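Local coordinates for fibronectin type III domain-containing protein (Simiduia agarivorans, PDB 6P2K) that probably cleaves the backbone of plant xyloglucan, as a family 74 glycoside hydrolase whose catalytic part is built from beta-propellers of seven blades, at residues B[492-497]-B[544-549]; B[505-510]-B[532-537]; B[434-439]-B[480-485]. All blocks are in the same frame, centred on the assembly; numbering follows the deposited sequence.

Contact 1 of 3, residues B[492-497]-B[544-549]. With ZN (zinc ion), chain O.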
loop_
_atom_site.group_PDB
_atom_site.type_symbol
_atom_site.label_atom_id
_atom_site.label_comp_id
_atom_site.label_asym_id
_atom_site.label_seq_id
_atom_site.Cartn_x
_atom_site.Cartn_y
_atom_site.Cartn_z
ATOM N N GLN B 492 -15.042 -0.640 8.269
ATOM C CA GLN B 492 -16.053 -0.599 7.219
ATOM C C GLN B 492 -17.000 -1.792 7.297
ATOM O O GLN B 492 -16.633 -2.874 7.767
ATOM C CB GLN B 492 -15.405 -0.567 5.824
ATOM C CG GLN B 492 -14.550 0.658 5.565
ATOM C CD GLN B 492 -15.354 1.942 5.629
ATOM O OE1 GLN B 492 -16.451 2.028 5.074
ATOM N NE2 GLN B 492 -14.816 2.946 6.316
ATOM N N TRP B 493 -18.222 -1.581 6.801
ATOM C CA TRP B 493 -19.231 -2.625 6.685
ATOM C C TRP B 493 -19.113 -3.344 5.347
ATOM O O TRP B 493 -18.858 -2.717 4.317
ATOM C CB TRP B 493 -20.640 -2.035 6.802
ATOM C CG TRP B 493 -20.989 -1.529 8.161
ATOM C CD1 TRP B 493 -21.013 -0.223 8.575
ATOM C CD2 TRP B 493 -21.373 -2.317 9.293
ATOM N NE1 TRP B 493 -21.386 -0.157 9.897
ATOM C CE2 TRP B 493 -21.613 -1.427 10.360
ATOM C CE3 TRP B 493 -21.538 -3.691 9.507
ATOM C CZ2 TRP B 493 -22.002 -1.867 11.622
ATOM C CZ3 TRP B 493 -21.930 -4.124 10.761
ATOM C CH2 TRP B 493 -22.160 -3.216 11.801
ATOM N N VAL B 494 -19.322 -4.661 5.367
ATOM C CA VAL B 494 -19.488 -5.454 4.156
ATOM C C VAL B 494 -20.687 -6.372 4.350
ATOM O O VAL B 494 -20.946 -6.843 5.462
ATOM C CB VAL B 494 -18.225 -6.274 3.813
ATOM C CG1 VAL B 494 -17.049 -5.352 3.517
ATOM C CG2 VAL B 494 -17.881 -7.246 4.936
ATOM N N GLU B 495 -21.428 -6.612 3.272
ATOM C CA GLU B 495 -22.593 -7.487 3.322
ATOM C C GLU B 495 -22.175 -8.925 3.047
ATOM O O GLU B 495 -21.528 -9.207 2.034
ATOM C CB GLU B 495 -23.652 -7.051 2.310
ATOM C CG GLU B 495 -24.923 -7.892 2.374
ATOM C CD GLU B 495 -25.884 -7.590 1.246
ATOM O OE1 GLU B 495 -25.442 -7.540 0.079
ATOM O OE2 GLU B 495 -27.083 -7.398 1.526
ATOM N N LEU B 496 -22.566 -9.833 3.939
ATOM C CA LEU B 496 -22.172 -11.233 3.830
ATOM C C LEU B 496 -23.246 -12.131 3.230
ATOM O O LEU B 496 -22.903 -13.109 2.558
ATOM C CB LEU B 496 -21.780 -11.782 5.207
ATOM C CG LEU B 496 -20.416 -11.337 5.752
ATOM C CD1 LEU B 496 -20.146 -11.971 7.112
ATOM C CD2 LEU B 496 -19.301 -11.676 4.764
ATOM N N ALA B 497 -24.526 -11.834 3.445
ATOM C CA ALA B 497 -25.579 -12.743 3.007
ATOM C C ALA B 497 -26.917 -12.019 2.998
ATOM O O ALA B 497 -27.083 -10.967 3.620
ATOM C CB ALA B 497 -25.656 -13.981 3.909
ATOM N N ASP B 544 -13.156 -14.637 4.523
ATOM C CA ASP B 544 -12.122 -15.056 3.576
ATOM C C ASP B 544 -12.682 -15.097 2.159
ATOM O O ASP B 544 -12.073 -14.569 1.222
ATOM C CB ASP B 544 -11.530 -16.422 3.979
ATOM C CG ASP B 544 -10.636 -16.331 5.206
ATOM O OD1 ASP B 544 -10.311 -15.202 5.631
ATOM O OD2 ASP B 544 -10.256 -17.392 5.742
ATOM N N TYR B 545 -13.862 -15.698 1.990
ATOM C CA TYR B 545 -14.489 -15.744 0.673
ATOM C C TYR B 545 -14.883 -14.353 0.199
ATOM O O TYR B 545 -14.700 -14.019 -0.978
ATOM C CB TYR B 545 -15.718 -16.654 0.700
ATOM C CG TYR B 545 -15.404 -18.115 0.504
ATOM C CD1 TYR B 545 -14.695 -18.825 1.465
ATOM C CD2 TYR B 545 -15.818 -18.788 -0.639
ATOM C CE1 TYR B 545 -14.406 -20.163 1.294
ATOM C CE2 TYR B 545 -15.532 -20.128 -0.818
ATOM C CZ TYR B 545 -14.825 -20.810 0.154
ATOM O OH TYR B 545 -14.537 -22.142 -0.013
ATOM N N HIS B 546 -15.433 -13.530 1.095
ATOM C CA HIS B 546 -15.897 -12.210 0.683
ATOM C C HIS B 546 -14.749 -11.358 0.161
ATOM O O HIS B 546 -14.902 -10.640 -0.835
ATOM C CB HIS B 546 -16.595 -11.494 1.838
ATOM C CG HIS B 546 -16.939 -10.071 1.526
ATOM N ND1 HIS B 546 -16.032 -9.039 1.657
ATOM C CD2 HIS B 546 -18.079 -9.513 1.055
ATOM C CE1 HIS B 546 -16.603 -7.906 1.291
ATOM N NE2 HIS B 546 -17.846 -8.165 0.926
ATOM N N ASP B 547 -13.589 -11.419 0.820
ATOM C CA ASP B 547 -12.454 -10.606 0.403
ATOM C C ASP B 547 -11.905 -11.023 -0.954
ATOM O O ASP B 547 -11.153 -10.255 -1.564
ATOM C CB ASP B 547 -11.350 -10.666 1.458
ATOM C CG ASP B 547 -11.730 -9.940 2.742
ATOM O OD1 ASP B 547 -12.763 -9.238 2.748
ATOM O OD2 ASP B 547 -10.994 -10.069 3.744
ATOM N N ARG B 548 -12.252 -12.215 -1.436
ATOM C CA ARG B 548 -11.855 -12.674 -2.760
ATOM C C ARG B 548 -12.888 -12.351 -3.830
ATOM O O ARG B 548 -12.767 -12.847 -4.955
ATOM C CB ARG B 548 -11.613 -14.185 -2.754
ATOM C CG ARG B 548 -10.356 -14.633 -2.062
ATOM C CD ARG B 548 -10.149 -16.122 -2.290
ATOM N NE ARG B 548 -11.035 -16.940 -1.463
ATOM C CZ ARG B 548 -10.747 -17.327 -0.224
ATOM N NH1 ARG B 548 -9.596 -16.968 0.331
ATOM N NH2 ARG B 548 -11.605 -18.074 0.462
ATOM N N GLY B 549 -13.897 -11.547 -3.508
ATOM C CA GLY B 549 -14.997 -11.349 -4.433
ATOM C C GLY B 549 -15.844 -12.586 -4.624
ATOM O O GLY B 549 -16.370 -12.808 -5.718
HETATM ZN ZN ZN O . -10.038 -19.143 4.350
HETATM O O HOH W 1 -11.724 -19.909 3.285
HETATM O O HOH W 2 -9.271 -20.463 5.616
#

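Contact 2 of 3, residues B[505-510]-B[532-537]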
loop_
_atom_site.group_PDB
_atom_site.type_symbol
_atom_site.label_atom_id
_atom_site.label_comp_id
_atom_site.label_asym_id
_atom_site.label_seq_id
_atom_site.Cartn_x
_atom_site.Cartn_y
_atom_site.Cartn_z
ATOM N N GLY B 505 -27.269 -17.885 -0.235
ATOM C CA GLY B 505 -28.377 -18.773 0.048
ATOM C C GLY B 505 -29.228 -18.385 1.237
ATOM O O GLY B 505 -30.110 -19.157 1.624
ATOM N N LEU B 506 -28.988 -17.222 1.838
ATOM C CA LEU B 506 -29.839 -16.746 2.923
ATOM C C LEU B 506 -31.068 -16.063 2.335
ATOM O O LEU B 506 -30.920 -15.107 1.566
ATOM C CB LEU B 506 -29.075 -15.785 3.824
ATOM C CG LEU B 506 -29.812 -15.255 5.061
ATOM C CD1 LEU B 506 -30.054 -16.366 6.071
ATOM C CD2 LEU B 506 -29.034 -14.107 5.697
ATOM N N PRO B 507 -32.279 -16.514 2.655
ATOM C CA PRO B 507 -33.479 -15.962 2.012
ATOM C C PRO B 507 -33.782 -14.542 2.477
ATOM O O PRO B 507 -33.165 -13.998 3.394
ATOM C CB PRO B 507 -34.585 -16.936 2.429
ATOM C CG PRO B 507 -34.096 -17.519 3.708
ATOM C CD PRO B 507 -32.601 -17.605 3.587
ATOM N N LYS B 508 -34.779 -13.948 1.817
ATOM C CA LYS B 508 -35.053 -12.520 1.931
ATOM C C LYS B 508 -35.788 -12.134 3.209
ATOM O O LYS B 508 -35.964 -10.935 3.455
ATOM C CB LYS B 508 -35.868 -12.047 0.723
ATOM C CG LYS B 508 -37.356 -12.358 0.830
ATOM C CD LYS B 508 -38.007 -12.568 -0.532
ATOM C CE LYS B 508 -37.887 -11.334 -1.414
ATOM N NZ LYS B 508 -38.481 -11.548 -2.767
ATOM N N GLY B 509 -36.229 -13.091 4.020
ATOM C CA GLY B 509 -36.966 -12.745 5.226
ATOM C C GLY B 509 -36.088 -11.997 6.218
ATOM O O GLY B 509 -34.911 -12.312 6.399
ATOM N N VAL B 510 -36.680 -10.982 6.861
ATOM C CA VAL B 510 -35.959 -10.159 7.828
ATOM C C VAL B 510 -35.349 -11.042 8.905
ATOM O O VAL B 510 -36.022 -11.908 9.473
ATOM C CB VAL B 510 -36.901 -9.104 8.436
ATOM C CG1 VAL B 510 -36.246 -8.422 9.633
ATOM C CG2 VAL B 510 -37.297 -8.069 7.389
ATOM N N GLY B 532 -36.778 -19.672 8.132
ATOM C CA GLY B 532 -36.185 -20.607 9.064
ATOM C C GLY B 532 -34.913 -20.043 9.668
ATOM O O GLY B 532 -34.595 -18.866 9.515
ATOM N N MET B 533 -34.190 -20.915 10.367
ATOM C CA MET B 533 -32.970 -20.530 11.062
ATOM C C MET B 533 -31.745 -20.954 10.267
ATOM O O MET B 533 -31.673 -22.078 9.760
ATOM C CB MET B 533 -32.904 -21.139 12.461
ATOM C CG MET B 533 -31.761 -20.568 13.292
ATOM S SD MET B 533 -31.858 -20.975 15.040
ATOM C CE MET B 533 -32.983 -19.708 15.615
ATOM N N TYR B 534 -30.776 -20.047 10.178
ATOM C CA TYR B 534 -29.567 -20.260 9.401
ATOM C C TYR B 534 -28.352 -19.966 10.268
ATOM O O TYR B 534 -28.443 -19.303 11.305
ATOM C CB TYR B 534 -29.557 -19.394 8.135
ATOM C CG TYR B 534 -30.695 -19.731 7.202
ATOM C CD1 TYR B 534 -31.987 -19.284 7.458
ATOM C CD2 TYR B 534 -30.485 -20.515 6.074
ATOM C CE1 TYR B 534 -33.033 -19.605 6.617
ATOM C CE2 TYR B 534 -31.525 -20.833 5.226
ATOM C CZ TYR B 534 -32.796 -20.382 5.506
ATOM O OH TYR B 534 -33.837 -20.699 4.665
ATOM N N MET B 535 -27.209 -20.479 9.830
ATOM C CA MET B 535 -25.997 -20.456 10.632
ATOM C C MET B 535 -24.812 -20.093 9.752
ATOM O O MET B 535 -24.673 -20.617 8.645
ATOM C CB MET B 535 -25.769 -21.821 11.296
ATOM C CG MET B 535 -24.499 -21.932 12.113
ATOM S SD MET B 535 -24.468 -23.453 13.083
ATOM C CE MET B 535 -24.169 -24.672 11.804
ATOM N N VAL B 536 -23.979 -19.182 10.238
ATOM C CA VAL B 536 -22.641 -18.973 9.701
ATOM C C VAL B 536 -21.694 -19.754 10.601
ATOM O O VAL B 536 -21.460 -19.373 11.754
ATOM C CB VAL B 536 -22.273 -17.486 9.638
ATOM C CG1 VAL B 536 -20.811 -17.323 9.244
ATOM C CG2 VAL B 536 -23.180 -16.761 8.648
ATOM N N GLU B 537 -21.171 -20.867 10.085
ATOM C CA GLU B 537 -20.366 -21.759 10.914
ATOM C C GLU B 537 -19.111 -21.062 11.426
ATOM O O GLU B 537 -18.743 -21.208 12.598
ATOM C CB GLU B 537 -20.001 -23.014 10.119
ATOM C CG GLU B 537 -19.019 -23.935 10.819
ATOM C CD GLU B 537 -19.705 -24.875 11.790
ATOM O OE1 GLU B 537 -19.076 -25.256 12.804
ATOM O OE2 GLU B 537 -20.876 -25.233 11.536
#

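Contact 3 of 3, residues B[434-439]-B[480-485]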
loop_
_atom_site.group_PDB
_atom_site.type_symbol
_atom_site.label_atom_id
_atom_site.label_comp_id
_atom_site.label_asym_id
_atom_site.label_seq_id
_atom_site.Cartn_x
_atom_site.Cartn_y
_atom_site.Cartn_z
ATOM N N ASN B 434 -24.053 8.157 12.041
ATOM C CA ASN B 434 -24.762 7.125 11.291
ATOM C C ASN B 434 -24.562 7.289 9.788
ATOM O O ASN B 434 -25.323 6.722 8.997
ATOM C CB ASN B 434 -26.252 7.106 11.657
ATOM C CG ASN B 434 -27.056 8.212 10.982
ATOM O OD1 ASN B 434 -26.533 9.265 10.626
ATOM N ND2 ASN B 434 -28.346 7.962 10.801
ATOM N N MET B 435 -23.531 8.040 9.382
ATOM C CA MET B 435 -23.320 8.327 7.967
ATOM C C MET B 435 -23.039 7.063 7.161
ATOM O O MET B 435 -23.368 7.006 5.971
ATOM C CB MET B 435 -22.169 9.323 7.798
ATOM C CG MET B 435 -22.448 10.719 8.347
ATOM S SD MET B 435 -23.852 11.556 7.574
ATOM C CE MET B 435 -23.295 11.674 5.875
ATOM N N GLN B 436 -22.443 6.040 7.781
ATOM C CA GLN B 436 -22.091 4.834 7.039
ATOM C C GLN B 436 -23.301 4.001 6.633
ATOM O O GLN B 436 -23.141 3.069 5.838
ATOM C CB GLN B 436 -21.109 3.976 7.846
ATOM C CG GLN B 436 -19.729 4.617 8.008
ATOM C CD GLN B 436 -18.640 3.628 8.420
ATOM O OE1 GLN B 436 -18.888 2.431 8.577
ATOM N NE2 GLN B 436 -17.423 4.134 8.595
ATOM N N HIS B 437 -24.501 4.305 7.135
ATOM C CA HIS B 437 -25.684 3.590 6.668
ATOM C C HIS B 437 -26.154 4.080 5.305
ATOM O O HIS B 437 -26.945 3.389 4.650
ATOM C CB HIS B 437 -26.813 3.690 7.704
ATOM C CG HIS B 437 -27.805 4.783 7.443
ATOM N ND1 HIS B 437 -27.640 6.068 7.921
ATOM C CD2 HIS B 437 -28.994 4.775 6.793
ATOM C CE1 HIS B 437 -28.674 6.807 7.560
ATOM N NE2 HIS B 437 -29.509 6.047 6.874
ATOM N N ARG B 438 -25.656 5.228 4.851
ATOM C CA ARG B 438 -25.998 5.772 3.539
ATOM C C ARG B 438 -24.982 5.250 2.531
ATOM O O ARG B 438 -23.888 5.803 2.386
ATOM C CB ARG B 438 -26.032 7.294 3.595
ATOM C CG ARG B 438 -26.612 7.832 4.901
ATOM C CD ARG B 438 -26.941 9.315 4.828
ATOM N NE ARG B 438 -28.269 9.554 4.270
ATOM C CZ ARG B 438 -29.351 9.816 4.997
ATOM N NH1 ARG B 438 -29.276 9.864 6.323
ATOM N NH2 ARG B 438 -30.511 10.021 4.394
ATOM N N ARG B 439 -25.345 4.173 1.832
ATOM C CA ARG B 439 -24.409 3.446 0.986
ATOM C C ARG B 439 -24.279 4.028 -0.416
ATOM O O ARG B 439 -23.375 3.623 -1.153
ATOM C CB ARG B 439 -24.823 1.971 0.885
ATOM C CG ARG B 439 -25.123 1.301 2.222
ATOM C CD ARG B 439 -23.944 1.377 3.194
ATOM N NE ARG B 439 -22.812 0.544 2.787
ATOM C CZ ARG B 439 -21.682 0.435 3.480
ATOM N NH1 ARG B 439 -21.528 1.102 4.618
ATOM N NH2 ARG B 439 -20.703 -0.344 3.036
ATOM N N TRP B 480 -24.733 -8.080 7.706
ATOM C CA TRP B 480 -23.564 -7.238 7.501
ATOM C C TRP B 480 -22.548 -7.478 8.611
ATOM O O TRP B 480 -22.902 -7.867 9.729
ATOM C CB TRP B 480 -23.943 -5.753 7.459
ATOM C CG TRP B 480 -24.833 -5.385 6.306
ATOM C CD1 TRP B 480 -26.168 -5.652 6.181
ATOM C CD2 TRP B 480 -24.453 -4.673 5.121
ATOM N NE1 TRP B 480 -26.639 -5.157 4.988
ATOM C CE2 TRP B 480 -25.607 -4.551 4.320
ATOM C CE3 TRP B 480 -23.248 -4.130 4.659
ATOM C CZ2 TRP B 480 -25.593 -3.907 3.085
ATOM C CZ3 TRP B 480 -23.233 -3.490 3.430
ATOM C CH2 TRP B 480 -24.399 -3.386 2.656
ATOM N N ALA B 481 -21.278 -7.234 8.291
ATOM C CA ALA B 481 -20.181 -7.481 9.218
ATOM C C ALA B 481 -19.172 -6.348 9.140
ATOM O O ALA B 481 -18.799 -5.923 8.041
ATOM C CB ALA B 481 -19.495 -8.816 8.909
ATOM N N LYS B 482 -18.727 -5.861 10.300
ATOM C CA LYS B 482 -17.689 -4.834 10.375
ATOM C C LYS B 482 -16.568 -5.341 11.271
ATOM O O LYS B 482 -16.747 -5.466 12.487
ATOM C CB LYS B 482 -18.232 -3.505 10.902
ATOM C CG LYS B 482 -17.122 -2.560 11.377
ATOM C CD LYS B 482 -17.654 -1.207 11.813
ATOM C CE LYS B 482 -18.065 -0.364 10.613
ATOM N NZ LYS B 482 -18.543 0.993 11.018
ATOM N N ARG B 483 -15.415 -5.625 10.672
ATOM C CA ARG B 483 -14.251 -6.017 11.451
ATOM C C ARG B 483 -13.700 -4.806 12.191
ATOM O O ARG B 483 -13.431 -3.764 11.586
ATOM C CB ARG B 483 -13.188 -6.625 10.540
ATOM C CG ARG B 483 -13.527 -8.027 10.068
ATOM C CD ARG B 483 -12.675 -8.432 8.875
ATOM N NE ARG B 483 -13.163 -7.838 7.632
ATOM C CZ ARG B 483 -12.840 -8.276 6.420
ATOM N NH1 ARG B 483 -12.031 -9.322 6.288
ATOM N NH2 ARG B 483 -13.330 -7.674 5.341
ATOM N N LEU B 484 -13.549 -4.937 13.507
ATOM C CA LEU B 484 -13.065 -3.839 14.343
ATOM C C LEU B 484 -11.537 -3.872 14.397
ATOM O O LEU B 484 -10.915 -4.104 15.436
ATOM C CB LEU B 484 -13.691 -3.913 15.730
ATOM C CG LEU B 484 -15.217 -3.781 15.748
ATOM C CD1 LEU B 484 -15.777 -4.090 17.131
ATOM C CD2 LEU B 484 -15.640 -2.390 15.292
ATOM N N ASN B 485 -10.939 -3.637 13.226
ATOM C CA ASN B 485 -9.484 -3.631 13.124
ATOM C C ASN B 485 -8.875 -2.505 13.947
ATOM O O ASN B 485 -7.826 -2.681 14.575
ATOM C CB ASN B 485 -9.060 -3.506 11.660
ATOM C CG ASN B 485 -9.412 -4.731 10.841
ATOM O OD1 ASN B 485 -9.102 -5.858 11.225
ATOM N ND2 ASN B 485 -10.067 -4.518 9.706
#

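Contact 1 of 3, residues B[492-497]-B[544-549]
Val494 lies against the imidazole of His546, and this pair carries most of the contact. Val494 CG2 sits over one face of the His546 ring, 4.1 Å from the centroid and 17° off the normal, a CH-pi contact, while Val494 CB and CG1 both lie 3.4 Å from His546 CE1. A beta-branched residue suits this place, since it offers carbon to the ring from three atoms close to the strand. The imidazole reaches the strand because His546 holds CG anti to its own N (chi1 173°). Farther along, Glu495 O approaches His546 CD2 obliquely at 3.6 Å, and Leu496 CD2 touches His546 CB at 4.0 Å.

Both ring nitrogens are engaged. His546 ND1 makes a weak but straight bond (3.5 Å, 177°) to Asp547 OD1, in the ring plane, and NE2 is bonded to Glu389 of the third subunit. Asp547 also pairs through OD2 with Arg483. Asp544 OD2 binds, at 2.2 Å, a zinc ion that Asp544 of the second subunit and two waters also bind, so the helix also serves an interface. A Schellman motif with Gly549, at positive phi, ends the helix.

Strand 493-496 forms one edge of its four-stranded antiparallel sheet within the chain, with a classic bulge where Leu496 and Ala497 face Leu479 of strand 478-483; helix 539-547 covers it, Leu543 meeting Val494 and Leu496, and Ile539 meeting Leu496.

Contact 2 of 3, residues B[505-510]-B[532-537]
Tyr534 receives Leu506 and Pro507 at the seam between two consecutive sheets of the beta-propeller fold. The tyrosine lies on strand 532-536, third of four antiparallel strands, and the loop holding its partners leads from strand 493-496 of the preceding sheet to strand 511-516 of this one. Approaching from the opposite direction, Pro507 sets its CD over one face of the phenol ring, a CH-pi contact 3.8 Å from the Tyr534 centroid and 28° off the normal, displaced toward the hydroxyl end. Leu506 crosses obliquely nearer the root of the ring, its CD1 3.6 Å from Tyr534 CG. Leu506 has its CG anti to the backbone N (chi1 -177°), which turns the branched end toward the tyrosine; it also meets Ala497 and Met526, apolar company suiting a leucine. A tyrosine is long enough to meet both loop residues, and proline offers its ring C-H groups. Gly505 turns the chain just before, at a positive phi that suits glycine. With an alanine for Tyr534, Pro507 CD would probably lose the ring face beneath it and Leu506 CD1 keep only CB, opening a gap between loop and strand. At the far end of the ring, Pro507 CG comes 3.3 Å from Tyr534 OH.

Contact 3 of 3, residues B[434-439]-B[480-485]
A short 3-10 turn, residues 435-437, in the loop leading to strand 447-456 of a propeller blade, meets that blade's third strand, 478-483, through Gln436 and Lys482. Lys482 NZ donates to Gln436 OE1 over 2.9 Å, from above the carbonyl plane (45° out of it) and not along a lone pair. The two chains meet at about a right angle: that of Gln436 is extended beyond CG, whereas that of Lys482 bends at chi3 (-74°). The ammonium has a stronger partner in Glu424, a salt bridge that would be expected to keep this buried lysine charged; glutamine suits the second place, adding a neutral acceptor while its NE2 bonds weakly to Asp491 O.

Beside this pair, the Arg439 and Trp480 side chains run antiparallel past one another. Trp480 CZ3 lies over one face of the guanidinium, 4.1 Å from Arg439 NH2, with the two planes 69° apart. The twice-bent Arg439 chain folds back so that Arg439 NH1 bonds Gln436 O at 2.8 Å, in both the guanidinium and the carbonyl plane, which should fix the group's rotation; an arginine suits because it can do this and still present a face to Trp480.

Trp493 of the adjoining strand 493-496 touches both Gln436 and Lys482, while Trp385 of strand 381-385 packs on Gln436 and Arg439, so the turn lies between strands of two sheets.

Overall arrangement
Contact 3 is the most buried of the three and the nearest to the centre of the chain; contacts 1 and 2 are only partly buried and lie farther out. Chemistry follows place: polar and charged groups pair inside contact 3, contact 2 is carbon against an aromatic ring, and contact 1 mixes apolar packing with links to other subunits. Contacts 1 and 3 hold neighbouring strands of one sheet, joined by backbone bonding of Val494 with Ala481, and Trp493 O also receives a weak bond from Arg439. Contact 2 belongs to the next sheet and reaches contact 1 where Leu506 CD2 packs on Ala497 CB at 3.8 Å; it does not touch contact 3.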